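Local coordinates for protein putative aminotransferase (Actinomadura melliaura, PDB 4ZWV) that probably catalyses a pyridoxal 5'-phosphate-dependent transamination in making the aminopentose sugar of the indolocarbazole AT2433, at residues 17-22 with 35-40; 136-141 with 176-181; 143-148 with 153-158; 184-187 with 193-196; 324-327 with 333-336. All blocks are in the same frame, centred on the assembly; numbering follows the deposited sequence. Where two conformers were deposited one is given.

Interaction 1: residues 17-22 with 35-40; sequences LDRVAE and VAEFES
Arg19 on helix 16-26 and Glu37 on helix 33-46 tie together two helices whose backbones stay well apart, the CA atoms of Arg19 and Phe38 lying 12.0 Å from each other. Two long side chains of opposite charge suit a gap too wide for the backbones to pack across. Along 35-40, Glu37 makes the contact. Its CG is anti to the backbone N (chi1 -177°) and the rest of the chain is extended, which carries the carboxylate out to a guanidinium arriving from the opposite direction. Arg19 NH1 donates to Glu37 OE2 at 3.0 Å along a nearly straight line; the oxygen lies in the guanidinium plane, but the nitrogen stands above the carboxylate plane. A weak second bond runs from Arg19 NH2 to Glu37 OE1. In the conformer given for Glu22, the same NH2 also donates to Glu22 OE1 at 3.3 Å, completing a salt-bridge network; Arg34 pairs with Glu37 OE1. Replacing Arg19 by a leucine would probably take away the cation that joins Glu37 to helix 16-26, leaving Glu37 to Arg34. Next, Phe38 packs on Cys194. Helix 243-273 runs by both partners: the Arg19 side chain touches Ala247 and Leu250, and that of Glu37 touches Leu250.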
# COMPACT_ATOMS: atom_id res chain seq x y z
N LEU A 17 16.73 0.60 16.17
CA LEU A 17 16.12 -0.32 17.13
C LEU A 17 15.60 0.45 18.34
O LEU A 17 14.52 0.16 18.86
CB LEU A 17 17.11 -1.40 17.55
CG LEU A 17 16.52 -2.56 18.35
CD1 LEU A 17 15.45 -3.27 17.52
CD2 LEU A 17 17.62 -3.53 18.77
N ASP A 18 16.37 1.45 18.78
CA ASP A 18 15.96 2.33 19.89
C ASP A 18 14.64 3.05 19.56
O ASP A 18 13.75 3.14 20.40
CB ASP A 18 17.07 3.35 20.18
CG ASP A 18 16.61 4.52 21.06
OD1 ASP A 18 16.12 5.54 20.51
OD2 ASP A 18 16.75 4.43 22.29
N ARG A 19 14.51 3.53 18.33
CA ARG A 19 13.30 4.24 17.94
C ARG A 19 12.11 3.30 17.83
O ARG A 19 10.99 3.65 18.23
CB ARG A 19 13.49 4.98 16.62
CG ARG A 19 14.35 6.22 16.73
CD ARG A 19 13.63 7.29 17.52
NE ARG A 19 13.98 8.63 17.05
CZ ARG A 19 13.19 9.69 17.17
NH1 ARG A 19 13.60 10.87 16.73
NH2 ARG A 19 11.99 9.57 17.74
N VAL A 20 12.33 2.11 17.29
CA VAL A 20 11.25 1.12 17.19
C VAL A 20 10.79 0.69 18.59
O VAL A 20 9.60 0.52 18.84
CB VAL A 20 11.67 -0.10 16.36
CG1 VAL A 20 10.63 -1.22 16.46
CG2 VAL A 20 11.86 0.32 14.91
N ALA A 21 11.74 0.52 19.50
CA ALA A 21 11.39 0.17 20.88
C ALA A 21 10.45 1.22 21.48
O ALA A 21 9.54 0.88 22.23
CB ALA A 21 12.64 0.01 21.75
N GLU A 22 10.71 2.49 21.16
CA GLU A 22 9.89 3.60 21.63
C GLU A 22 8.45 3.45 21.13
O GLU A 22 7.49 3.64 21.89
CB GLU A 22 10.49 4.94 21.17
CG GLU A 22 9.69 6.19 21.55
CD GLU A 22 10.12 7.46 20.81
OE1 GLU A 22 11.04 7.39 19.96
OE2 GLU A 22 9.54 8.53 21.06
N VAL A 35 5.06 10.03 13.02
CA VAL A 35 4.80 10.52 11.68
C VAL A 35 4.85 12.05 11.65
O VAL A 35 5.47 12.63 10.77
CB VAL A 35 3.44 10.03 11.16
CG1 VAL A 35 2.98 10.86 9.95
CG2 VAL A 35 3.51 8.56 10.81
N ALA A 36 4.23 12.69 12.64
CA ALA A 36 4.25 14.15 12.72
C ALA A 36 5.68 14.67 12.87
O ALA A 36 6.06 15.64 12.21
CB ALA A 36 3.38 14.63 13.87
N GLU A 37 6.47 14.02 13.72
CA GLU A 37 7.86 14.40 13.95
C GLU A 37 8.70 14.26 12.68
O GLU A 37 9.49 15.14 12.33
CB GLU A 37 8.46 13.54 15.08
CG GLU A 37 9.90 13.91 15.44
CD GLU A 37 10.53 12.99 16.48
OE1 GLU A 37 9.83 12.10 17.01
OE2 GLU A 37 11.73 13.17 16.76
N PHE A 38 8.50 13.16 11.97
CA PHE A 38 9.23 12.89 10.74
C PHE A 38 8.85 13.89 9.65
O PHE A 38 9.72 14.44 8.97
CB PHE A 38 8.94 11.44 10.31
CG PHE A 38 9.77 10.94 9.17
CD1 PHE A 38 11.14 11.11 9.15
CD2 PHE A 38 9.17 10.23 8.13
CE1 PHE A 38 11.90 10.61 8.11
CE2 PHE A 38 9.93 9.73 7.08
CZ PHE A 38 11.30 9.92 7.07
N GLU A 39 7.55 14.15 9.49
CA GLU A 39 7.11 15.13 8.51
C GLU A 39 7.70 16.52 8.79
O GLU A 39 8.14 17.19 7.87
CB GLU A 39 5.58 15.20 8.47
CG GLU A 39 4.99 14.00 7.76
CD GLU A 39 3.47 14.00 7.79
OE1 GLU A 39 2.90 14.80 8.56
OE2 GLU A 39 2.85 13.19 7.06
N SER A 40 7.71 16.92 10.06
CA SER A 40 8.29 18.22 10.43
C SER A 40 9.77 18.29 10.07
O SER A 40 10.25 19.31 9.55
CB SER A 40 8.09 18.50 11.92
OG SER A 40 6.74 18.79 12.20

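Interaction 2: residues 136-141 with 176-181; sequences VDLDRL and GSHGNM
Leu138, in the first turn of helix 138-152, sets a methyl group on the imidazole of His178, which belongs to the loop before strand 181-185. This CH-pi contact is the main apolar element. With Leu138 CG anti to the carbonyl carbon (chi1 -68°), the branched end points at the loop. Leu138 CD1 lies 3.7 Å from the ring centroid and only 21° off the normal, hence over the face, displaced toward the CG-ND1 side; its closest ring atom is His178 CG at 3.5 Å. The other branch, Leu138 CD2, brushes Asn180 ND2 at 4.2 Å as the two side chains slide past each other.

The polar link is indirect. One water donates to Leu138 O at 2.9 Å and accepts from Asn180 ND2 at 3.1 Å. Asn180 ND2 also bonds Glu160 on strand 157-161, which helps to orient the amide; Leu138 touches Glu160 too.

Capping interactions settle the helix end itself. Asp137 is the N-cap: its OD1 accepts from Arg140 N at 3.3 Å, and Tyr170 OH bonds the same oxygen.

Leucine suits its place because its fork serves both neighbours, CD1 the ring and CD2 Asn180; the imidazole offers a flat face to a methyl while its NE2 remains bonded to Tyr170 O. Chemically, then, the two segments adhere through dispersion and one shared water, and not through charge.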
# COMPACT_ATOMS: atom_id res chain seq x y z
N VAL A 136 15.94 16.18 -13.99
CA VAL A 136 15.38 16.70 -15.23
C VAL A 136 15.50 18.22 -15.29
O VAL A 136 15.52 18.89 -14.26
CB VAL A 136 13.88 16.27 -15.33
CG1 VAL A 136 13.20 16.82 -16.56
CG2 VAL A 136 13.77 14.73 -15.31
N ASP A 137 15.60 18.76 -16.51
CA ASP A 137 15.60 20.20 -16.73
C ASP A 137 14.21 20.79 -16.48
O ASP A 137 13.42 20.98 -17.42
CB ASP A 137 16.07 20.48 -18.16
CG ASP A 137 16.31 21.95 -18.45
OD1 ASP A 137 15.91 22.84 -17.65
OD2 ASP A 137 16.91 22.23 -19.52
N LEU A 138 13.91 21.10 -15.22
CA LEU A 138 12.56 21.47 -14.82
C LEU A 138 12.11 22.82 -15.38
O LEU A 138 10.92 22.99 -15.66
CB LEU A 138 12.45 21.48 -13.29
CG LEU A 138 12.56 20.09 -12.66
CD1 LEU A 138 12.61 20.23 -11.15
CD2 LEU A 138 11.40 19.18 -13.06
N ASP A 139 13.04 23.76 -15.59
CA ASP A 139 12.65 25.05 -16.16
C ASP A 139 12.24 24.88 -17.62
O ASP A 139 11.30 25.52 -18.09
CB ASP A 139 13.80 26.07 -16.09
CG ASP A 139 14.09 26.57 -14.67
OD1 ASP A 139 13.34 26.26 -13.72
OD2 ASP A 139 15.09 27.32 -14.53
N ARG A 140 12.95 24.03 -18.34
CA ARG A 140 12.59 23.77 -19.73
C ARG A 140 11.22 23.11 -19.81
O ARG A 140 10.38 23.46 -20.65
CB ARG A 140 13.65 22.90 -20.41
CG ARG A 140 13.33 22.63 -21.85
CD ARG A 140 14.45 21.90 -22.55
NE ARG A 140 14.04 21.54 -23.90
CZ ARG A 140 14.63 20.62 -24.64
NH1 ARG A 140 15.67 19.95 -24.14
NH2 ARG A 140 14.19 20.35 -25.86
N LEU A 141 11.01 22.15 -18.93
CA LEU A 141 9.73 21.47 -18.81
C LEU A 141 8.60 22.48 -18.57
O LEU A 141 7.57 22.43 -19.24
CB LEU A 141 9.82 20.44 -17.69
CG LEU A 141 8.54 19.72 -17.33
CD1 LEU A 141 8.03 18.92 -18.52
CD2 LEU A 141 8.78 18.82 -16.13
N GLY A 176 11.30 19.25 -4.85
CA GLY A 176 10.16 19.49 -3.98
C GLY A 176 9.68 20.94 -4.01
O GLY A 176 8.58 21.24 -3.55
N SER A 177 10.48 21.84 -4.57
CA SER A 177 10.15 23.26 -4.52
C SER A 177 10.13 23.93 -5.89
O SER A 177 10.38 25.14 -6.00
CB SER A 177 11.15 24.01 -3.62
OG SER A 177 10.98 23.66 -2.26
N HIS A 178 9.81 23.16 -6.93
CA HIS A 178 9.79 23.73 -8.28
C HIS A 178 8.37 23.87 -8.83
O HIS A 178 8.18 24.11 -10.02
CB HIS A 178 10.65 22.88 -9.23
CG HIS A 178 12.10 22.84 -8.85
ND1 HIS A 178 12.62 21.89 -8.00
CD2 HIS A 178 13.14 23.63 -9.20
CE1 HIS A 178 13.91 22.10 -7.84
NE2 HIS A 178 14.25 23.15 -8.57
N GLY A 179 7.37 23.74 -7.97
CA GLY A 179 6.00 23.99 -8.39
C GLY A 179 5.21 22.76 -8.83
O GLY A 179 4.04 22.89 -9.23
N ASN A 180 5.84 21.59 -8.81
CA ASN A 180 5.19 20.33 -9.15
C ASN A 180 5.05 19.46 -7.92
O ASN A 180 5.85 19.55 -6.99
CB ASN A 180 5.97 19.54 -10.19
CG ASN A 180 6.35 20.36 -11.39
OD1 ASN A 180 5.50 21.00 -12.01
ND2 ASN A 180 7.64 20.36 -11.72
N MSE A 181 4.04 18.59 -7.94
CA MSE A 181 4.00 17.50 -6.97
C MSE A 181 5.23 16.63 -7.14
O MSE A 181 5.64 16.33 -8.26
CB MSE A 181 2.74 16.65 -7.15
CG MSE A 181 1.47 17.39 -6.75
SE MSE A 181 -0.05 16.20 -6.64
CE MSE A 181 -0.50 16.22 -8.52
O HOH W 1 8.76 22.23 -13.91

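Interaction 3: residues 143-148 with 153-158; sequences GILDRA and GFRPAV
Leu145 and Pro156 pack where a beta-alpha-beta unit, strand 123-129, helix 138-152 and strand 157-161, turns from its helix back into the sheet. Leu145 is the bump. Its CG is anti to the carbonyl carbon (chi1 -73°), and its two methyls part, one to Pro156 and one to Val158. CD2 settles against the proline ring, 3.8 Å from Pro156 CD, and CD1 presses on Val158 CG2 at 3.3 Å, closer than carbons usually come, so the fit is tight here. Ile126 touches the same leucine, so the hollow is lined by Val158 and Ile126 of two strands and by Pro156 just before one of them.

Ala148, about one turn further along the helix, is small enough to let the proline ring come near: its CB stands 4.4 Å from Pro156 CD. A proline suits the approach to the strand because its ring presents a rigid apolar surface to both helix residues. Gly153, the first residue beyond the helix, has a positive phi of 85°, where a side chain would jam against the preceding carbonyl.

Beyond the apolar group, Arg155 reaches over the helix. Its chain is extended from CG to NE, a face of the guanidinium lies on Leu145 CB, 3.5 Å from NH2, and NH1 also pairs with Glu149. The guanidinium of Arg155 grips a single oxygen end-on: Asp146 OD1 receives Arg155 NH1 at 2.8 Å on its anti lone pair and NH2 at 3.0 Å from above the carboxylate plane.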
# COMPACT_ATOMS: atom_id res chain seq x y z
N GLY A 143 8.49 25.61 -19.42
CA GLY A 143 8.27 26.34 -20.66
C GLY A 143 7.45 25.56 -21.68
O GLY A 143 6.59 26.11 -22.37
N ILE A 144 7.71 24.26 -21.76
CA ILE A 144 6.94 23.38 -22.62
C ILE A 144 5.47 23.41 -22.23
O ILE A 144 4.59 23.50 -23.09
CB ILE A 144 7.49 21.94 -22.55
CG1 ILE A 144 8.84 21.89 -23.28
CG2 ILE A 144 6.50 20.96 -23.17
CD1 ILE A 144 9.65 20.63 -23.01
N LEU A 145 5.22 23.37 -20.93
CA LEU A 145 3.85 23.41 -20.41
C LEU A 145 3.20 24.77 -20.61
O LEU A 145 1.99 24.85 -20.82
CB LEU A 145 3.84 23.01 -18.95
CG LEU A 145 4.08 21.51 -18.79
CD1 LEU A 145 4.13 21.23 -17.33
CD2 LEU A 145 2.97 20.71 -19.47
N ASP A 146 3.99 25.85 -20.52
CA ASP A 146 3.47 27.17 -20.85
C ASP A 146 2.90 27.19 -22.26
O ASP A 146 1.80 27.71 -22.49
CB ASP A 146 4.56 28.25 -20.75
CG ASP A 146 5.02 28.51 -19.32
OD1 ASP A 146 4.33 28.13 -18.36
OD2 ASP A 146 6.10 29.15 -19.17
N ARG A 147 3.66 26.64 -23.21
CA ARG A 147 3.23 26.62 -24.60
C ARG A 147 2.04 25.68 -24.80
O ARG A 147 1.16 25.97 -25.60
CB ARG A 147 4.39 26.22 -25.51
CG ARG A 147 5.50 27.28 -25.56
CD ARG A 147 6.60 26.96 -26.57
NE ARG A 147 7.41 25.80 -26.19
CZ ARG A 147 8.42 25.84 -25.32
NH1 ARG A 147 8.74 26.98 -24.70
NH2 ARG A 147 9.11 24.75 -25.05
N ALA A 148 2.03 24.56 -24.07
CA ALA A 148 0.92 23.62 -24.17
C ALA A 148 -0.37 24.26 -23.67
O ALA A 148 -1.44 24.08 -24.25
CB ALA A 148 1.22 22.34 -23.39
N GLY A 153 -5.43 25.31 -23.68
CA GLY A 153 -6.19 25.91 -22.58
C GLY A 153 -6.01 25.21 -21.24
O GLY A 153 -5.95 25.87 -20.20
N PHE A 154 -5.77 23.91 -21.26
CA PHE A 154 -5.46 23.21 -20.03
C PHE A 154 -3.95 23.06 -19.95
O PHE A 154 -3.25 23.04 -20.95
CB PHE A 154 -6.17 21.85 -19.97
CG PHE A 154 -5.76 20.88 -21.05
CD1 PHE A 154 -4.58 20.14 -20.93
CD2 PHE A 154 -6.56 20.67 -22.16
CE1 PHE A 154 -4.20 19.25 -21.92
CE2 PHE A 154 -6.18 19.77 -23.16
CZ PHE A 154 -5.01 19.06 -23.03
N ARG A 155 -3.46 22.95 -18.72
CA ARG A 155 -2.04 22.77 -18.47
C ARG A 155 -1.86 21.41 -17.83
O ARG A 155 -2.26 21.23 -16.68
CB ARG A 155 -1.52 23.88 -17.57
CG ARG A 155 -0.01 23.85 -17.37
CD ARG A 155 0.42 24.81 -16.27
NE ARG A 155 1.88 24.87 -16.15
CZ ARG A 155 2.64 25.72 -16.83
NH1 ARG A 155 2.09 26.58 -17.67
NH2 ARG A 155 3.96 25.70 -16.68
N PRO A 156 -1.26 20.45 -18.55
CA PRO A 156 -1.06 19.13 -17.95
C PRO A 156 -0.22 19.22 -16.68
O PRO A 156 0.77 19.95 -16.65
CB PRO A 156 -0.32 18.35 -19.03
CG PRO A 156 -0.61 19.07 -20.31
CD PRO A 156 -0.75 20.52 -19.93
N ALA A 157 -0.62 18.48 -15.66
CA ALA A 157 0.14 18.42 -14.42
C ALA A 157 1.41 17.63 -14.60
O ALA A 157 1.45 16.68 -15.38
CB ALA A 157 -0.70 17.81 -13.32
N VAL A 158 2.45 18.03 -13.88
CA VAL A 158 3.67 17.25 -13.80
C VAL A 158 3.78 16.63 -12.41
O VAL A 158 3.57 17.31 -11.40
CB VAL A 158 4.92 18.12 -14.05
CG1 VAL A 158 6.20 17.35 -13.70
CG2 VAL A 158 4.96 18.56 -15.49

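Interaction 4: residues 184-187 with 193-196; sequences FSFQ and TCGD
Phe186 O is gripped by two donors of 193-196. Cys194 N reaches it at 2.9 Å, in the carbonyl plane and on a lone pair, with an N-H...O angle of 163°. Thr193 OG1 also donates to Phe186 O, at 2.9 Å, but from above that plane. The Thr193 hydroxyl is anti to its own backbone N (chi1 -172°), a rotation that lets OG1 face the carbonyl and at the same time accept from Gly195 N at 2.9 Å, closing an ST turn. Threonine thus suits the site by donating to one segment while shaping its own. Gly195 has a positive phi of 89°, at which any side chain would run into the preceding carbonyl.

A matching ST turn lies in the other segment, where Ser185 OG accepts from Gln187 N at 3.1 Å. Ser185 is a pyridoxal phosphate-binding residue: the same OG bonds a phosphate oxygen of the cofactor-bearing lysine at position 190. The contact therefore closes the short loop that carries this lysine, and Gln187 OE1 bonds Leu189 N within it.

Apolar packing accompanies the bonds. Cys194 SG sits 3.7 Å from Phe186 CB and obliquely by the ring, 4.7 Å from its centroid, a sulfur-aromatic contact. Separately, a carbon meets an oxygen: Gln187 CG lies 3.5 Å from Asp196 OD1, which pairs with Lys238 of the second subunit.

The loop joins strand 181-185 to strand 198-201, its antiparallel neighbour in the sheet. Phe186 rests on Leu199 of that strand and on Leu42 of helix 33-46.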
# COMPACT_ATOMS: atom_id res chain seq x y z
N PHE A 184 8.94 11.24 -3.15
CA PHE A 184 10.18 10.62 -2.70
C PHE A 184 9.91 9.21 -2.20
O PHE A 184 8.80 8.92 -1.76
CB PHE A 184 10.82 11.45 -1.59
CG PHE A 184 11.25 12.82 -2.04
CD1 PHE A 184 10.38 13.90 -1.97
CD2 PHE A 184 12.52 13.01 -2.55
CE1 PHE A 184 10.77 15.17 -2.38
CE2 PHE A 184 12.93 14.28 -2.97
CZ PHE A 184 12.06 15.36 -2.88
N SER A 185 10.91 8.34 -2.30
CA SER A 185 10.81 6.97 -1.80
C SER A 185 11.78 6.74 -0.65
O SER A 185 12.95 7.13 -0.73
CB SER A 185 11.12 5.95 -2.89
OG SER A 185 11.27 4.65 -2.31
N PHE A 186 11.27 6.07 0.40
CA PHE A 186 12.11 5.65 1.52
C PHE A 186 12.14 4.13 1.62
O PHE A 186 12.28 3.55 2.70
CB PHE A 186 11.61 6.29 2.82
CG PHE A 186 11.43 7.78 2.74
CD1 PHE A 186 12.39 8.59 2.14
CD2 PHE A 186 10.28 8.37 3.25
CE1 PHE A 186 12.21 9.97 2.07
CE2 PHE A 186 10.10 9.74 3.17
CZ PHE A 186 11.07 10.54 2.58
N GLN A 187 12.03 3.48 0.47
CA GLN A 187 12.21 2.03 0.39
C GLN A 187 13.61 1.63 0.88
O GLN A 187 14.53 2.46 0.86
CB GLN A 187 11.97 1.56 -1.05
CG GLN A 187 11.81 0.06 -1.21
CD GLN A 187 13.12 -0.67 -1.45
OE1 GLN A 187 14.11 -0.06 -1.87
NE2 GLN A 187 13.12 -1.97 -1.19
N THR A 193 15.93 5.56 4.28
CA THR A 193 14.90 4.52 4.36
C THR A 193 14.11 4.50 5.67
O THR A 193 14.61 4.80 6.75
CB THR A 193 15.48 3.10 4.11
OG1 THR A 193 14.40 2.16 4.01
CG2 THR A 193 16.40 2.66 5.23
N CYS A 194 12.84 4.13 5.51
CA CYS A 194 11.93 3.87 6.62
C CYS A 194 11.61 2.39 6.70
O CYS A 194 10.69 1.99 7.40
CB CYS A 194 10.61 4.62 6.45
SG CYS A 194 10.77 6.41 6.39
N GLY A 195 12.37 1.59 5.96
CA GLY A 195 12.00 0.21 5.67
C GLY A 195 11.16 0.26 4.41
O GLY A 195 11.59 -0.17 3.33
N ASP A 196 9.96 0.79 4.56
CA ASP A 196 9.18 1.26 3.43
C ASP A 196 8.56 2.58 3.83
O ASP A 196 8.24 2.80 5.01
CB ASP A 196 8.08 0.27 3.02
CG ASP A 196 8.58 -0.81 2.08
OD1 ASP A 196 9.13 -0.49 1.01
OD2 ASP A 196 8.43 -2.00 2.42

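Interaction 5: residues 324-327 with 333-336; sequences NDEH and LRTS
Asp325 and Arg334 form the charged link between 324-327 and 333-336. Arg334 NH2 makes a weak hydrogen bond to Asp325 OD2 at 3.0 Å, within a salt bridge whose carboxylate and guanidinium planes stand nearly perpendicular (89°). Asp325 has its CG between the backbone N and the carbonyl carbon (chi1 60°), which leaves the carboxylate on the side of the arginine. The short aspartate reaches little beyond its backbone; the long Arg334, bent at chi2 and chi3, covers the distance in the one of its two deposited conformers described here.

Backbone atoms cover one face of the guanidinium: Asp325 O and Glu326 CA lie over it, and Glu326 CG approaches Arg334 NH2 to 3.7 Å.

Both segments belong to the long connection between helices 303-312 and 338-344. Residues 324-326 form a 3-10 turn, and Asp325 and Thr335 both rest on Trp100 of strand 97-100, an outermost strand of the seven-stranded sheet.

Water bridges complete the contact. One water donates to Asp325 OD2 at 2.6 Å and accepts from Arg334 NE and Thr335 N. Another donates to Glu326 OE2 at 2.7 Å and accepts from Arg334 NH2. Asp325 OD2 also pairs with Arg323, and Glu326 with Arg322. With an alanine in place of Asp325, Arg334 and Arg323 would probably lose their shared anion, and the first water its acceptor.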
# COMPACT_ATOMS: atom_id res chain seq x y z
N ASN A 324 10.43 -0.61 -19.47
CA ASN A 324 9.08 -1.08 -19.11
C ASN A 324 8.22 -1.35 -20.34
O ASN A 324 7.25 -2.12 -20.27
CB ASN A 324 8.34 -0.07 -18.23
CG ASN A 324 9.01 0.18 -16.87
OD1 ASN A 324 8.50 0.99 -16.10
ND2 ASN A 324 10.14 -0.47 -16.59
N ASP A 325 8.56 -0.72 -21.46
CA ASP A 325 7.77 -0.86 -22.68
C ASP A 325 7.92 -2.23 -23.33
O ASP A 325 7.16 -2.57 -24.23
CB ASP A 325 8.13 0.26 -23.70
CG ASP A 325 9.59 0.25 -24.13
OD1 ASP A 325 10.48 -0.10 -23.32
OD2 ASP A 325 9.86 0.61 -25.30
N GLU A 326 8.87 -3.03 -22.84
CA GLU A 326 9.06 -4.39 -23.36
C GLU A 326 8.19 -5.45 -22.65
O GLU A 326 8.12 -6.59 -23.11
CB GLU A 326 10.53 -4.80 -23.27
CG GLU A 326 11.40 -4.17 -24.36
CD GLU A 326 12.83 -4.68 -24.35
OE1 GLU A 326 13.21 -5.46 -23.47
OE2 GLU A 326 13.60 -4.28 -25.26
N HIS A 327 7.57 -5.08 -21.54
CA HIS A 327 6.75 -6.05 -20.80
C HIS A 327 5.49 -6.42 -21.56
O HIS A 327 4.85 -5.56 -22.19
CB HIS A 327 6.39 -5.49 -19.43
CG HIS A 327 7.55 -5.43 -18.49
ND1 HIS A 327 8.36 -6.51 -18.24
CD2 HIS A 327 8.03 -4.41 -17.74
CE1 HIS A 327 9.29 -6.17 -17.36
NE2 HIS A 327 9.11 -4.90 -17.04
N LEU A 333 0.91 -0.97 -26.25
CA LEU A 333 1.33 0.43 -26.16
C LEU A 333 2.70 0.70 -26.80
O LEU A 333 3.24 1.80 -26.68
CB LEU A 333 1.37 0.87 -24.69
CG LEU A 333 0.07 0.75 -23.90
CD1 LEU A 333 0.28 1.15 -22.44
CD2 LEU A 333 -1.00 1.62 -24.55
N ARG A 334 3.24 -0.30 -27.49
CA ARG A 334 4.59 -0.16 -28.02
C ARG A 334 4.68 0.95 -29.05
O ARG A 334 3.77 1.15 -29.86
CB ARG A 334 5.07 -1.47 -28.65
CG ARG A 334 5.28 -2.57 -27.63
CD ARG A 334 6.61 -3.26 -27.85
NE ARG A 334 7.70 -2.40 -27.40
CZ ARG A 334 8.96 -2.79 -27.32
NH1 ARG A 334 9.31 -4.02 -27.66
NH2 ARG A 334 9.89 -1.94 -26.88
N THR A 335 5.78 1.69 -28.99
CA THR A 335 6.05 2.75 -29.95
C THR A 335 7.54 2.76 -30.26
O THR A 335 8.33 2.13 -29.56
CB THR A 335 5.59 4.11 -29.41
OG1 THR A 335 5.59 5.08 -30.46
CG2 THR A 335 6.52 4.58 -28.32
N SER A 336 7.92 3.48 -31.30
CA SER A 336 9.33 3.53 -31.67
C SER A 336 10.07 4.55 -30.82
O SER A 336 9.72 5.72 -30.82
CB SER A 336 9.49 3.85 -33.15
OG SER A 336 10.86 4.01 -33.47
O HOH W 2 8.01 0.80 -27.15
O HOH W 3 12.50 -2.93 -27.28

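Along the chain interaction 1 comes first, interaction 3 is nested inside the loop that interaction 2 closes, and interactions 4 and 5 follow in turn. Interactions 2 and 3 share helix 138-152 and touch, with centres about 12 Å apart; Asn180 and Leu141 of the one meet Val158 of the other. Interactions 3 and 4 reach neighbouring strands of the seven-stranded sheet, 157-161 and 181-185. Interactions 1 and 4 also touch, Phe38 meeting Phe186. Interaction 5 stands apart, about 42 Å from interaction 1 between centres. Interactions 1, 4 and 5 all border the second subunit. Thus 1 and 4 place the cofactor-bearing loop against helix 33-46 near the subunit interface, while 2 and 3 seat helix 138-152 against the sheet.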